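Local coordinates for protein methylocystis parvus OBBP MbnE (Methylocystis parvus OBBP, PDB 5ICQ) that probably binds the copper-chelating peptide methanobactin in the periplasm, as a solute-binding protein of family 5 that works in methanobactin transport, at residues 77-82 with 94-99; 135-140 with 200-205; 205-210 with 220-225; 216-221 with 230-235; 263-268 with 599-604. All blocks are in the same frame, centred on the assembly; numbering follows the deposited sequence.

Contact 1: 77-82 with 94-99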
# COMPACT_ATOMS: atom_id res chain seq x y z
N LEU A 77 -14.51 -11.58 -12.81
CA LEU A 77 -14.88 -10.17 -12.74
C LEU A 77 -15.42 -9.79 -11.37
O LEU A 77 -16.13 -8.78 -11.24
CB LEU A 77 -15.90 -9.84 -13.84
CG LEU A 77 -15.38 -10.11 -15.25
CD1 LEU A 77 -16.41 -9.74 -16.31
CD2 LEU A 77 -14.07 -9.37 -15.49
N ASN A 78 -15.09 -10.57 -10.34
CA ASN A 78 -15.51 -10.29 -8.96
C ASN A 78 -14.28 -9.94 -8.14
O ASN A 78 -13.51 -10.84 -7.75
CB ASN A 78 -16.25 -11.48 -8.35
CG ASN A 78 -16.80 -11.18 -6.96
OD1 ASN A 78 -16.56 -10.12 -6.39
ND2 ASN A 78 -17.56 -12.14 -6.40
N PRO A 79 -14.04 -8.66 -7.86
CA PRO A 79 -12.86 -8.28 -7.07
C PRO A 79 -13.05 -8.40 -5.57
O PRO A 79 -12.13 -8.05 -4.82
CB PRO A 79 -12.64 -6.81 -7.47
CG PRO A 79 -14.01 -6.31 -7.83
CD PRO A 79 -14.76 -7.49 -8.40
N PHE A 80 -14.21 -8.85 -5.09
CA PHE A 80 -14.53 -8.75 -3.68
C PHE A 80 -14.59 -10.08 -2.95
O PHE A 80 -14.76 -10.08 -1.73
CB PHE A 80 -15.88 -8.03 -3.49
CG PHE A 80 -15.96 -6.72 -4.20
CD1 PHE A 80 -15.05 -5.72 -3.94
CD2 PHE A 80 -16.96 -6.49 -5.13
CE1 PHE A 80 -15.12 -4.50 -4.60
CE2 PHE A 80 -17.05 -5.28 -5.78
CZ PHE A 80 -16.13 -4.29 -5.53
N ASN A 81 -14.50 -11.21 -3.66
CA ASN A 81 -14.45 -12.51 -3.00
C ASN A 81 -13.00 -12.88 -2.70
O ASN A 81 -12.06 -12.19 -3.10
CB ASN A 81 -15.15 -13.59 -3.83
CG ASN A 81 -14.50 -13.83 -5.20
OD1 ASN A 81 -13.43 -13.30 -5.52
ND2 ASN A 81 -15.15 -14.66 -6.02
N VAL A 82 -12.81 -13.98 -1.98
CA VAL A 82 -11.46 -14.39 -1.59
C VAL A 82 -10.96 -15.57 -2.42
O VAL A 82 -11.71 -16.52 -2.66
CB VAL A 82 -11.41 -14.72 -0.09
CG1 VAL A 82 -11.38 -13.44 0.72
CG2 VAL A 82 -12.63 -15.55 0.29
N ASN A 94 -14.73 2.28 -11.60
CA ASN A 94 -15.36 2.37 -12.92
C ASN A 94 -16.73 1.71 -12.94
O ASN A 94 -17.65 2.20 -13.62
CB ASN A 94 -14.47 1.71 -13.98
CG ASN A 94 -13.20 2.50 -14.23
OD1 ASN A 94 -13.21 3.74 -14.26
ND2 ASN A 94 -12.09 1.79 -14.41
N VAL A 95 -16.88 0.58 -12.26
CA VAL A 95 -18.13 -0.18 -12.24
C VAL A 95 -18.75 -0.20 -10.85
O VAL A 95 -19.91 0.20 -10.67
CB VAL A 95 -17.92 -1.62 -12.77
CG1 VAL A 95 -19.22 -2.39 -12.71
CG2 VAL A 95 -17.40 -1.59 -14.19
N PHE A 96 -17.99 -0.63 -9.85
CA PHE A 96 -18.48 -0.75 -8.48
C PHE A 96 -18.13 0.50 -7.68
O PHE A 96 -16.96 0.89 -7.63
CB PHE A 96 -17.89 -1.98 -7.80
CG PHE A 96 -18.17 -3.26 -8.51
CD1 PHE A 96 -19.47 -3.76 -8.57
CD2 PHE A 96 -17.15 -3.98 -9.10
CE1 PHE A 96 -19.73 -4.96 -9.22
CE2 PHE A 96 -17.40 -5.18 -9.75
CZ PHE A 96 -18.69 -5.67 -9.81
N GLN A 97 -19.12 1.08 -7.01
CA GLN A 97 -18.94 2.34 -6.30
C GLN A 97 -19.20 2.17 -4.81
O GLN A 97 -20.05 1.39 -4.40
CB GLN A 97 -19.91 3.41 -6.82
CG GLN A 97 -19.78 3.73 -8.27
CD GLN A 97 -20.66 4.89 -8.61
OE1 GLN A 97 -21.88 4.84 -8.41
NE2 GLN A 97 -20.06 5.97 -9.09
N GLY A 98 -18.49 2.97 -4.01
CA GLY A 98 -18.77 3.04 -2.59
C GLY A 98 -19.76 4.13 -2.24
O GLY A 98 -20.22 4.91 -3.08
N LEU A 99 -20.10 4.19 -0.95
CA LEU A 99 -20.96 5.26 -0.46
C LEU A 99 -20.29 6.62 -0.60
O LEU A 99 -20.97 7.63 -0.84
CB LEU A 99 -21.33 4.99 0.99
CG LEU A 99 -22.33 3.87 1.20
CD1 LEU A 99 -22.38 3.50 2.70
CD2 LEU A 99 -23.70 4.30 0.69
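Phe80 and Phe96 meet as a T-shaped pair. The edge of Phe80 points at a face of Phe96, with the ring planes at 69° and the centroids 5.0 Å apart. The leading atom is Phe80 CE2, which stands 3.6 Å from Phe96 CD2, offset toward the rim. Phe80 CZ lies beside it, 3.7 Å from Phe96 CB. CB of Phe96 thus sits at the edge of the Phe80 ring, in its plane. Phe96 CG is anti to its carbonyl carbon (chi1 -58°), which turns the ring face to Phe80. Pro79 shares in the packing. Its CG lies over the centre of one Phe80 face, and its CD comes within 3.8 Å of Phe96 CE2. The CG1 methyl of the preceding residue, Val95, covers the opposite face of the Phe96 ring. This is the tight part, and Phe96 is its buried member. The Leu77 side is looser: its carbonyl O is 4.1 Å from Phe96 CE2, near the ring plane. Pro79, Phe80 and Asn78 are partly exposed. There, Asn78 OD1 accepts from Phe80 N at 3.0 Å, with the donor above the carbonyl plane. An alanine at Phe96 is likely to leave the Phe80 edge without its aromatic face and open a gap beside Pro79. The arrangement joins two parts of the long connection between strands 65-71 and 100-103. It combines an edge-to-face aromatic pair with an Asx turn at Asn78.

Contact 2: 135-140 with 200-205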
# COMPACT_ATOMS: atom_id res chain seq x y z
N ALA A 135 -29.19 8.26 -7.31
CA ALA A 135 -28.30 7.14 -7.60
C ALA A 135 -29.06 5.95 -8.16
O ALA A 135 -30.11 5.56 -7.62
CB ALA A 135 -27.54 6.73 -6.33
N HIS A 136 -28.52 5.33 -9.22
CA HIS A 136 -29.11 4.12 -9.76
C HIS A 136 -28.04 3.24 -10.37
O HIS A 136 -26.97 3.71 -10.77
CB HIS A 136 -30.21 4.41 -10.80
CG HIS A 136 -29.77 5.25 -11.96
ND1 HIS A 136 -29.03 4.76 -13.01
CD2 HIS A 136 -30.03 6.55 -12.26
CE1 HIS A 136 -28.82 5.72 -13.90
NE2 HIS A 136 -29.41 6.82 -13.46
N PHE A 137 -28.33 1.94 -10.43
CA PHE A 137 -27.43 1.03 -11.12
C PHE A 137 -27.54 1.25 -12.62
O PHE A 137 -28.41 2.00 -13.10
CB PHE A 137 -27.73 -0.43 -10.74
CG PHE A 137 -27.54 -0.72 -9.27
CD1 PHE A 137 -28.63 -0.78 -8.41
CD2 PHE A 137 -26.27 -0.92 -8.76
CE1 PHE A 137 -28.45 -1.04 -7.06
CE2 PHE A 137 -26.08 -1.18 -7.41
CZ PHE A 137 -27.16 -1.23 -6.56
N SER A 138 -26.66 0.61 -13.38
CA SER A 138 -26.58 0.90 -14.80
C SER A 138 -27.75 0.34 -15.59
O SER A 138 -27.89 0.67 -16.77
CB SER A 138 -25.25 0.41 -15.38
OG SER A 138 -25.22 -1.00 -15.45
N ASP A 139 -28.60 -0.49 -14.98
CA ASP A 139 -29.85 -0.89 -15.60
C ASP A 139 -30.99 0.07 -15.29
O ASP A 139 -32.12 -0.16 -15.72
CB ASP A 139 -30.24 -2.32 -15.20
CG ASP A 139 -30.36 -2.52 -13.69
OD1 ASP A 139 -30.27 -1.53 -12.92
OD2 ASP A 139 -30.55 -3.68 -13.28
N GLY A 140 -30.71 1.15 -14.56
CA GLY A 140 -31.70 2.13 -14.17
C GLY A 140 -32.34 1.90 -12.82
O GLY A 140 -33.05 2.80 -12.33
N MET A 200 -17.22 0.77 1.41
CA MET A 200 -17.77 -0.52 0.98
C MET A 200 -18.44 -0.37 -0.38
O MET A 200 -19.16 0.61 -0.60
CB MET A 200 -18.80 -1.01 2.00
CG MET A 200 -19.48 -2.32 1.63
SD MET A 200 -21.01 -2.60 2.55
CE MET A 200 -22.08 -1.42 1.74
N PRO A 201 -18.22 -1.29 -1.32
CA PRO A 201 -18.94 -1.21 -2.61
C PRO A 201 -20.42 -1.50 -2.41
O PRO A 201 -20.80 -2.33 -1.59
CB PRO A 201 -18.28 -2.30 -3.45
CG PRO A 201 -17.81 -3.31 -2.43
CD PRO A 201 -17.32 -2.47 -1.28
N VAL A 202 -21.25 -0.80 -3.18
CA VAL A 202 -22.70 -0.98 -3.10
C VAL A 202 -23.13 -1.85 -4.27
O VAL A 202 -23.04 -1.44 -5.43
CB VAL A 202 -23.45 0.35 -3.08
CG1 VAL A 202 -24.95 0.10 -3.03
CG2 VAL A 202 -23.00 1.20 -1.87
N LEU A 203 -23.61 -3.05 -3.97
CA LEU A 203 -23.92 -4.10 -4.94
C LEU A 203 -25.43 -4.25 -5.09
O LEU A 203 -26.17 -4.02 -4.13
CB LEU A 203 -23.31 -5.43 -4.51
CG LEU A 203 -21.81 -5.35 -4.21
CD1 LEU A 203 -21.31 -6.67 -3.65
CD2 LEU A 203 -21.02 -4.96 -5.45
N PRO A 204 -25.91 -4.67 -6.26
CA PRO A 204 -27.36 -4.70 -6.52
C PRO A 204 -28.03 -5.98 -6.01
O PRO A 204 -27.85 -7.06 -6.57
CB PRO A 204 -27.43 -4.59 -8.05
CG PRO A 204 -26.16 -5.26 -8.53
CD PRO A 204 -25.11 -4.95 -7.47
N LYS A 205 -28.85 -5.83 -4.97
CA LYS A 205 -29.60 -6.98 -4.47
C LYS A 205 -30.41 -7.66 -5.58
O LYS A 205 -30.47 -8.89 -5.64
CB LYS A 205 -30.54 -6.55 -3.34
CG LYS A 205 -31.28 -7.76 -2.75
CD LYS A 205 -32.09 -7.40 -1.52
CE LYS A 205 -32.61 -8.66 -0.83
NZ LYS A 205 -33.49 -8.30 0.32
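Phe137 lays one ring face against Pro204 in a CH-pi contact. Pro204 CB stands 3.6 Å from the ring centroid and only 9° off the ring normal. The methylene is therefore almost centred over the face. Pro204 CA adds to this at the far end of the ring, 3.5 Å from Phe137 CZ. The ring reaches this place with CG anti to its own carbonyl carbon (chi1 -62°).

Apolar contact with Val202 is slighter, at 4.4 Å between Phe137 CZ and Val202 CG1. The polar neighbour at the ring is the Val202 carbonyl. Its O lies in the plane of the Phe137 ring, 3.6 Å from CE2, so it meets the edge and not the pi cloud. A serine in place of Phe137 would probably leave Pro204 without its aromatic face and open a gap in front of Val202.

Hydrogen bonds act within the segment 135-140. Phe137 O accepts from Gly140 N at 2.9 Å, closing a type I beta turn. It also accepts from His136 ND1 at 2.8 Å, and the two donors come from opposite faces of the carbonyl plane. Outside, Asp147 of helix 145-158 touches Phe137. The chemistry implies a division of labour. Hydrogen bonds shape the turn that carries Phe137. CH-pi and apolar contact, with the Val202 carbonyl at the ring edge, join it across to residues 202-204, and no hydrogen bond crosses.

Contact 3: 205-210 with 220-225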
# COMPACT_ATOMS: atom_id res chain seq x y z
N LYS A 205 -28.85 -5.83 -4.97
CA LYS A 205 -29.60 -6.98 -4.47
C LYS A 205 -30.41 -7.66 -5.58
O LYS A 205 -30.47 -8.89 -5.64
CB LYS A 205 -30.54 -6.55 -3.34
CG LYS A 205 -31.28 -7.76 -2.75
CD LYS A 205 -32.09 -7.40 -1.52
CE LYS A 205 -32.61 -8.66 -0.83
NZ LYS A 205 -33.49 -8.30 0.32
N HIS A 206 -31.02 -6.87 -6.47
CA HIS A 206 -31.88 -7.45 -7.51
C HIS A 206 -31.11 -8.18 -8.60
O HIS A 206 -31.74 -8.84 -9.44
CB HIS A 206 -32.73 -6.34 -8.14
CG HIS A 206 -31.96 -5.44 -9.05
ND1 HIS A 206 -31.14 -4.43 -8.60
CD2 HIS A 206 -31.89 -5.40 -10.41
CE1 HIS A 206 -30.59 -3.81 -9.63
NE2 HIS A 206 -31.03 -4.38 -10.74
N ALA A 207 -29.77 -8.10 -8.63
CA ALA A 207 -29.03 -8.62 -9.77
C ALA A 207 -27.77 -9.41 -9.40
O ALA A 207 -26.99 -9.73 -10.31
CB ALA A 207 -28.64 -7.47 -10.70
N LEU A 208 -27.54 -9.72 -8.13
CA LEU A 208 -26.34 -10.46 -7.73
C LEU A 208 -26.79 -11.77 -7.12
O LEU A 208 -27.56 -11.78 -6.15
CB LEU A 208 -25.50 -9.66 -6.73
CG LEU A 208 -24.12 -10.21 -6.33
CD1 LEU A 208 -23.22 -9.11 -5.79
CD2 LEU A 208 -24.22 -11.32 -5.29
N ASP A 209 -26.30 -12.88 -7.68
CA ASP A 209 -26.59 -14.22 -7.17
C ASP A 209 -25.64 -14.51 -6.01
O ASP A 209 -24.44 -14.68 -6.22
CB ASP A 209 -26.41 -15.24 -8.29
CG ASP A 209 -26.80 -16.66 -7.88
OD1 ASP A 209 -26.82 -16.97 -6.67
OD2 ASP A 209 -27.07 -17.47 -8.79
N VAL A 210 -26.17 -14.56 -4.78
CA VAL A 210 -25.25 -14.66 -3.64
C VAL A 210 -24.56 -16.02 -3.61
O VAL A 210 -23.43 -16.13 -3.12
CB VAL A 210 -25.98 -14.36 -2.31
CG1 VAL A 210 -26.78 -13.07 -2.42
CG2 VAL A 210 -26.87 -15.51 -1.91
N LYS A 220 -20.96 -10.56 -17.02
CA LYS A 220 -20.77 -9.12 -16.88
C LYS A 220 -21.49 -8.63 -15.63
O LYS A 220 -22.72 -8.71 -15.56
CB LYS A 220 -21.26 -8.41 -18.13
CG LYS A 220 -20.55 -8.90 -19.39
CD LYS A 220 -21.16 -8.29 -20.64
CE LYS A 220 -20.57 -8.91 -21.89
NZ LYS A 220 -21.31 -8.43 -23.09
N PRO A 221 -20.78 -8.13 -14.63
CA PRO A 221 -21.42 -7.74 -13.37
C PRO A 221 -22.11 -6.38 -13.48
O PRO A 221 -21.68 -5.49 -14.22
CB PRO A 221 -20.25 -7.67 -12.40
CG PRO A 221 -19.11 -7.18 -13.28
CD PRO A 221 -19.33 -7.85 -14.62
N LEU A 222 -23.17 -6.23 -12.69
CA LEU A 222 -23.92 -4.99 -12.65
C LEU A 222 -23.36 -4.08 -11.56
O LEU A 222 -23.26 -4.47 -10.39
CB LEU A 222 -25.41 -5.25 -12.39
CG LEU A 222 -26.23 -3.95 -12.44
CD1 LEU A 222 -26.33 -3.48 -13.88
CD2 LEU A 222 -27.61 -4.11 -11.82
N GLY A 223 -23.02 -2.85 -11.95
CA GLY A 223 -22.64 -1.84 -10.98
C GLY A 223 -23.38 -0.54 -11.21
O GLY A 223 -24.38 -0.51 -11.94
N SER A 224 -22.92 0.55 -10.58
CA SER A 224 -23.54 1.86 -10.72
C SER A 224 -22.57 2.91 -11.26
O SER A 224 -22.93 4.08 -11.30
CB SER A 224 -24.11 2.34 -9.38
OG SER A 224 -23.08 2.47 -8.41
N GLY A 225 -21.37 2.51 -11.67
CA GLY A 225 -20.33 3.46 -12.02
C GLY A 225 -20.42 3.95 -13.46
O GLY A 225 -21.34 3.62 -14.24
O HOH W 1 -24.17 -8.47 -11.04
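Leu222 has CG anti to its backbone N (chi1 -176°), which carries its CD2 methyl toward His206 and Ala207. His206 has CG between its backbone N and carbonyl carbon (chi1 74°), and this swings the imidazole round to the same methyl. CD2 is the one Leu222 side-chain atom that does the touching. It lies 3.6 Å from His206 NE2 and 3.7 Å from Ala207 CB. The methyl approaches the imidazole obliquely, and the two side chains cross at about a right angle. Ala207 CB also sits over one face of the His206 ring, toward the rim.

The polar end of His206 is held from outside. NE2 is hydrogen-bonded to Asp139 OD2, in the turn 137-140. This bond probably holds the imidazole where it meets the leucine methyl. A water bridges the backbones. It donates to Ala207 O at 3.2 Å and accepts from Leu222 N at 3.0 Å.

His206 and Ala207 are exposed, so this is a small surface contact. No direct hydrogen bond spans the two segments. The chemistry implies that a single methyl and one water join these two parts of the connection between helix 193-198 and strand 227-233, with Asp139 holding the imidazole.

Contact 4: 216-221 with 230-235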
# COMPACT_ATOMS: atom_id res chain seq x y z
N ALA A 216 -15.38 -18.07 -9.36
CA ALA A 216 -14.80 -17.22 -10.39
C ALA A 216 -15.82 -17.07 -11.51
O ALA A 216 -16.25 -18.06 -12.10
CB ALA A 216 -13.49 -17.82 -10.91
N THR A 217 -16.23 -15.84 -11.79
CA THR A 217 -17.34 -15.57 -12.70
C THR A 217 -16.89 -14.62 -13.80
O THR A 217 -16.22 -13.62 -13.53
CB THR A 217 -18.52 -14.95 -11.94
OG1 THR A 217 -18.08 -13.79 -11.22
CG2 THR A 217 -19.10 -15.95 -10.94
N LEU A 218 -17.28 -14.91 -15.04
CA LEU A 218 -17.04 -14.02 -16.16
C LEU A 218 -18.30 -13.35 -16.67
O LEU A 218 -18.24 -12.61 -17.65
CB LEU A 218 -16.35 -14.77 -17.30
CG LEU A 218 -15.00 -15.37 -16.92
CD1 LEU A 218 -14.55 -16.40 -17.95
CD2 LEU A 218 -13.95 -14.27 -16.73
N ALA A 219 -19.45 -13.61 -16.04
CA ALA A 219 -20.66 -12.87 -16.39
C ALA A 219 -20.42 -11.38 -16.14
O ALA A 219 -19.74 -11.00 -15.19
CB ALA A 219 -21.85 -13.36 -15.58
N LYS A 220 -20.96 -10.56 -17.02
CA LYS A 220 -20.77 -9.12 -16.88
C LYS A 220 -21.49 -8.63 -15.63
O LYS A 220 -22.72 -8.71 -15.56
CB LYS A 220 -21.26 -8.41 -18.13
CG LYS A 220 -20.55 -8.90 -19.39
CD LYS A 220 -21.16 -8.29 -20.64
CE LYS A 220 -20.57 -8.91 -21.89
NZ LYS A 220 -21.31 -8.43 -23.09
N PRO A 221 -20.78 -8.13 -14.63
CA PRO A 221 -21.42 -7.74 -13.37
C PRO A 221 -22.11 -6.38 -13.48
O PRO A 221 -21.68 -5.49 -14.22
CB PRO A 221 -20.25 -7.67 -12.40
CG PRO A 221 -19.11 -7.18 -13.28
CD PRO A 221 -19.33 -7.85 -14.62
N ALA A 230 -18.49 -4.26 -21.33
CA ALA A 230 -19.00 -4.44 -22.68
C ALA A 230 -18.54 -5.73 -23.34
O ALA A 230 -19.27 -6.30 -24.14
CB ALA A 230 -18.59 -3.26 -23.56
N ASP A 231 -17.34 -6.20 -23.01
CA ASP A 231 -16.84 -7.44 -23.59
C ASP A 231 -15.79 -8.01 -22.66
O ASP A 231 -15.06 -7.26 -22.00
CB ASP A 231 -16.24 -7.21 -24.99
CG ASP A 231 -15.88 -8.52 -25.68
OD1 ASP A 231 -16.77 -9.40 -25.79
OD2 ASP A 231 -14.72 -8.69 -26.09
N VAL A 232 -15.73 -9.33 -22.58
CA VAL A 232 -14.71 -9.99 -21.77
C VAL A 232 -14.23 -11.23 -22.50
O VAL A 232 -15.04 -12.03 -22.99
CB VAL A 232 -15.21 -10.33 -20.36
CG1 VAL A 232 -16.49 -11.12 -20.42
CG2 VAL A 232 -14.14 -11.12 -19.58
N GLN A 233 -12.91 -11.39 -22.58
CA GLN A 233 -12.29 -12.60 -23.09
C GLN A 233 -11.30 -13.05 -22.01
O GLN A 233 -10.27 -12.40 -21.82
CB GLN A 233 -11.59 -12.34 -24.42
CG GLN A 233 -12.55 -11.87 -25.50
CD GLN A 233 -11.87 -11.04 -26.56
OE1 GLN A 233 -10.67 -11.18 -26.81
NE2 GLN A 233 -12.64 -10.16 -27.20
N ALA A 234 -11.65 -14.11 -21.29
CA ALA A 234 -10.90 -14.52 -20.10
C ALA A 234 -9.41 -14.58 -20.38
O ALA A 234 -8.97 -15.13 -21.39
CB ALA A 234 -11.39 -15.89 -19.61
N GLY A 235 -8.63 -14.00 -19.46
CA GLY A 235 -7.18 -13.98 -19.58
C GLY A 235 -6.63 -13.15 -20.71
O GLY A 235 -5.41 -13.14 -20.91
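Ala230 offers its carbonyl O to the ammonium group of Lys220. The bond from Lys220 NZ to Ala230 O is 3.1 Å long. The donor stands well above the carbonyl plane, 61° out of it, so it does not use a lone-pair direction. Lys220 reaches this far because its chain runs extended beyond CG. Its CE methylene follows, 3.7 Å from Ala230 O.

Asp231 comes next. Its backbone passes the lysine, with CA 4.4 Å from Lys220 CE, while CB points away. Asp231 OD1 is 5.4 Å from Lys220 NZ, too far for a salt bridge. Its carboxylate is instead paired through OD2 with Arg237. Ala230 and Asp231 both face Leu239 and form a classic beta bulge.

Val232 turns back toward the segment 216-221. CG1 sits between its backbone N and carbonyl carbon (chi1 53°), and it meets Leu218 O at 3.6 Å. CG2 is farther off, 4.3 Å from Leu218 CD2. Gln233 points away, and its NE2 donates to Asp231 OD2 on that side.

Ala234 follows the end of the strand. Its CB touches Leu218 CD1 at 3.6 Å, so Leu218 lies along both Val232 and Ala234.

The segment 216-221 thus covers part of strand 227-233, an outermost strand of its mixed sheet. The chemistry implies a split contact. One charged hydrogen bond holds the Ala230 end. Van der Waals contact with Leu218, through its carbonyl O and its methyls, serves the other. The lysine's charge probably also feels Asp231 weakly from a distance.

Contact 5: 263-268 with 599-604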
# COMPACT_ATOMS: atom_id res chain seq x y z
N ILE A 263 -12.47 1.84 -22.39
CA ILE A 263 -11.20 1.44 -21.80
C ILE A 263 -11.00 -0.03 -22.11
O ILE A 263 -11.81 -0.87 -21.69
CB ILE A 263 -11.15 1.66 -20.29
CG1 ILE A 263 -11.44 3.13 -19.96
CG2 ILE A 263 -9.78 1.21 -19.75
CD1 ILE A 263 -11.78 3.36 -18.51
N ASP A 264 -9.92 -0.36 -22.82
CA ASP A 264 -9.62 -1.74 -23.19
C ASP A 264 -8.42 -2.20 -22.37
O ASP A 264 -7.29 -1.74 -22.58
CB ASP A 264 -9.34 -1.86 -24.69
CG ASP A 264 -9.14 -3.30 -25.14
OD1 ASP A 264 -9.62 -4.22 -24.44
OD2 ASP A 264 -8.50 -3.52 -26.19
N LEU A 265 -8.67 -3.10 -21.42
CA LEU A 265 -7.63 -3.62 -20.54
C LEU A 265 -7.15 -4.95 -21.12
O LEU A 265 -7.87 -5.94 -21.09
CB LEU A 265 -8.15 -3.82 -19.11
CG LEU A 265 -8.60 -2.55 -18.38
CD1 LEU A 265 -10.10 -2.33 -18.53
CD2 LEU A 265 -8.20 -2.58 -16.91
N GLN A 266 -5.92 -4.96 -21.63
CA GLN A 266 -5.34 -6.14 -22.25
C GLN A 266 -4.27 -6.74 -21.35
O GLN A 266 -3.45 -6.02 -20.78
CB GLN A 266 -4.71 -5.81 -23.61
CG GLN A 266 -5.62 -5.10 -24.58
CD GLN A 266 -4.87 -4.73 -25.85
OE1 GLN A 266 -3.84 -5.32 -26.16
NE2 GLN A 266 -5.39 -3.76 -26.60
N TYR A 267 -4.27 -8.07 -21.25
CA TYR A 267 -3.36 -8.79 -20.37
C TYR A 267 -2.27 -9.47 -21.20
O TYR A 267 -2.53 -9.99 -22.28
CB TYR A 267 -4.12 -9.81 -19.52
CG TYR A 267 -4.80 -9.16 -18.33
CD1 TYR A 267 -5.97 -8.42 -18.49
CD2 TYR A 267 -4.25 -9.26 -17.06
CE1 TYR A 267 -6.57 -7.81 -17.41
CE2 TYR A 267 -4.86 -8.64 -15.97
CZ TYR A 267 -6.02 -7.93 -16.16
OH TYR A 267 -6.63 -7.32 -15.09
N PHE A 268 -1.05 -9.44 -20.67
CA PHE A 268 0.13 -9.89 -21.39
C PHE A 268 0.92 -10.89 -20.55
O PHE A 268 1.09 -10.69 -19.34
CB PHE A 268 1.05 -8.70 -21.78
CG PHE A 268 0.48 -7.84 -22.88
CD1 PHE A 268 -0.41 -6.82 -22.58
CD2 PHE A 268 0.84 -8.04 -24.20
CE1 PHE A 268 -0.94 -6.03 -23.60
CE2 PHE A 268 0.32 -7.26 -25.22
CZ PHE A 268 -0.57 -6.25 -24.92
N GLY A 599 -4.51 5.59 -11.17
CA GLY A 599 -5.17 4.30 -11.20
C GLY A 599 -4.84 3.55 -12.47
O GLY A 599 -4.33 4.13 -13.43
N PRO A 600 -5.16 2.26 -12.52
CA PRO A 600 -4.81 1.47 -13.72
C PRO A 600 -5.52 1.93 -14.98
O PRO A 600 -5.00 1.71 -16.08
CB PRO A 600 -5.23 0.04 -13.33
CG PRO A 600 -6.29 0.23 -12.28
CD PRO A 600 -5.86 1.45 -11.50
N THR A 601 -6.68 2.59 -14.87
CA THR A 601 -7.39 3.06 -16.05
C THR A 601 -7.34 4.58 -16.21
O THR A 601 -8.11 5.13 -17.01
CB THR A 601 -8.84 2.58 -16.03
OG1 THR A 601 -9.51 3.16 -14.91
CG2 THR A 601 -8.90 1.06 -15.94
N LEU A 602 -6.47 5.26 -15.47
CA LEU A 602 -6.16 6.68 -15.71
C LEU A 602 -7.43 7.54 -15.69
O LEU A 602 -7.72 8.28 -16.63
CB LEU A 602 -5.41 6.84 -17.04
CG LEU A 602 -4.15 5.99 -17.20
CD1 LEU A 602 -3.45 6.29 -18.54
CD2 LEU A 602 -3.19 6.20 -16.04
N GLU A 603 -8.17 7.45 -14.58
CA GLU A 603 -9.47 8.12 -14.52
C GLU A 603 -9.38 9.63 -14.74
O GLU A 603 -10.36 10.24 -15.19
CB GLU A 603 -10.17 7.84 -13.19
CG GLU A 603 -9.33 8.10 -11.97
CD GLU A 603 -8.78 6.80 -11.39
OE1 GLU A 603 -8.30 5.94 -12.17
OE2 GLU A 603 -8.85 6.64 -10.15
N SER A 604 -8.25 10.26 -14.41
CA SER A 604 -8.15 11.71 -14.61
C SER A 604 -7.60 12.10 -15.98
O SER A 604 -7.62 13.29 -16.32
CB SER A 604 -7.28 12.36 -13.52
OG SER A 604 -5.93 11.94 -13.63
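Thr601 carries this contact through its methyl side. The apolar contacts come first. Thr601 CG2 lies 3.8 Å from Leu265 CD2 and 3.9 Å from Ile263 CG2. Thr601 CB also lies 3.9 Å from Ile263 CD1. Two branches of Ile263 therefore reach the threonine, while Leu265 gives one methyl. Ile263 and Thr601 cross at about a right angle. Leu265 comes to the same methyl at a slant. CG2 of Thr601 is anti to its carbonyl carbon, and OG1 takes the remaining place between the backbone N and the carbonyl carbon (chi1 63°). This torsion sets the methyl against the strand and leaves the hydroxyl to pair with another residue.

Polar contacts lie beside this apolar patch, and none crosses it. Thr601 OG1 is hydrogen-bonded to Asn94 ND2, so the buried hydroxyl has a partner. Leu602 N donates to Gly599 O at 3.2 Å and closes a type I beta turn with Thr601 at its third position. On the strand, Gln266 NE2 donates to Asp264 OD2 at 3.1 Å. The amide meets that oxygen from above the carboxylate plane, 51° out of it. Asp264 also forms a salt bridge with Arg237 through OD1.

Ile263 and Leu265 are two residues apart on strand 262-268, and both point to the turn. The strand is an inner member of a mixed four-stranded sheet, between 65-71 and 237-242. The arrangement is that of a beta turn near the C-terminus packed on one face of a beta-sheet.

In the fold
Along the chain contact 1 comes first, then 2, 3, 4 and 5. Contacts 1, 2 and 3 cluster, with centres 7 to 11 Å apart. The centre of contact 4 is about 14 Å, and that of contact 5 about 16 Å, from the centre of contact 1. Contacts 2 and 3 share Lys205; contacts 3 and 4 share Lys220 and Pro221. Thus one connection, between helix 193-198 and strand 227-233, serves contacts 2, 3 and 4. Residues 94-99 tie into it through the pairs Gln97 with Val202 and Val95 with Gly225. Contact 5 joins residues 599-604 to strand 262-268, so the C-terminal part packs on the mixed sheet that contact 4 also reaches.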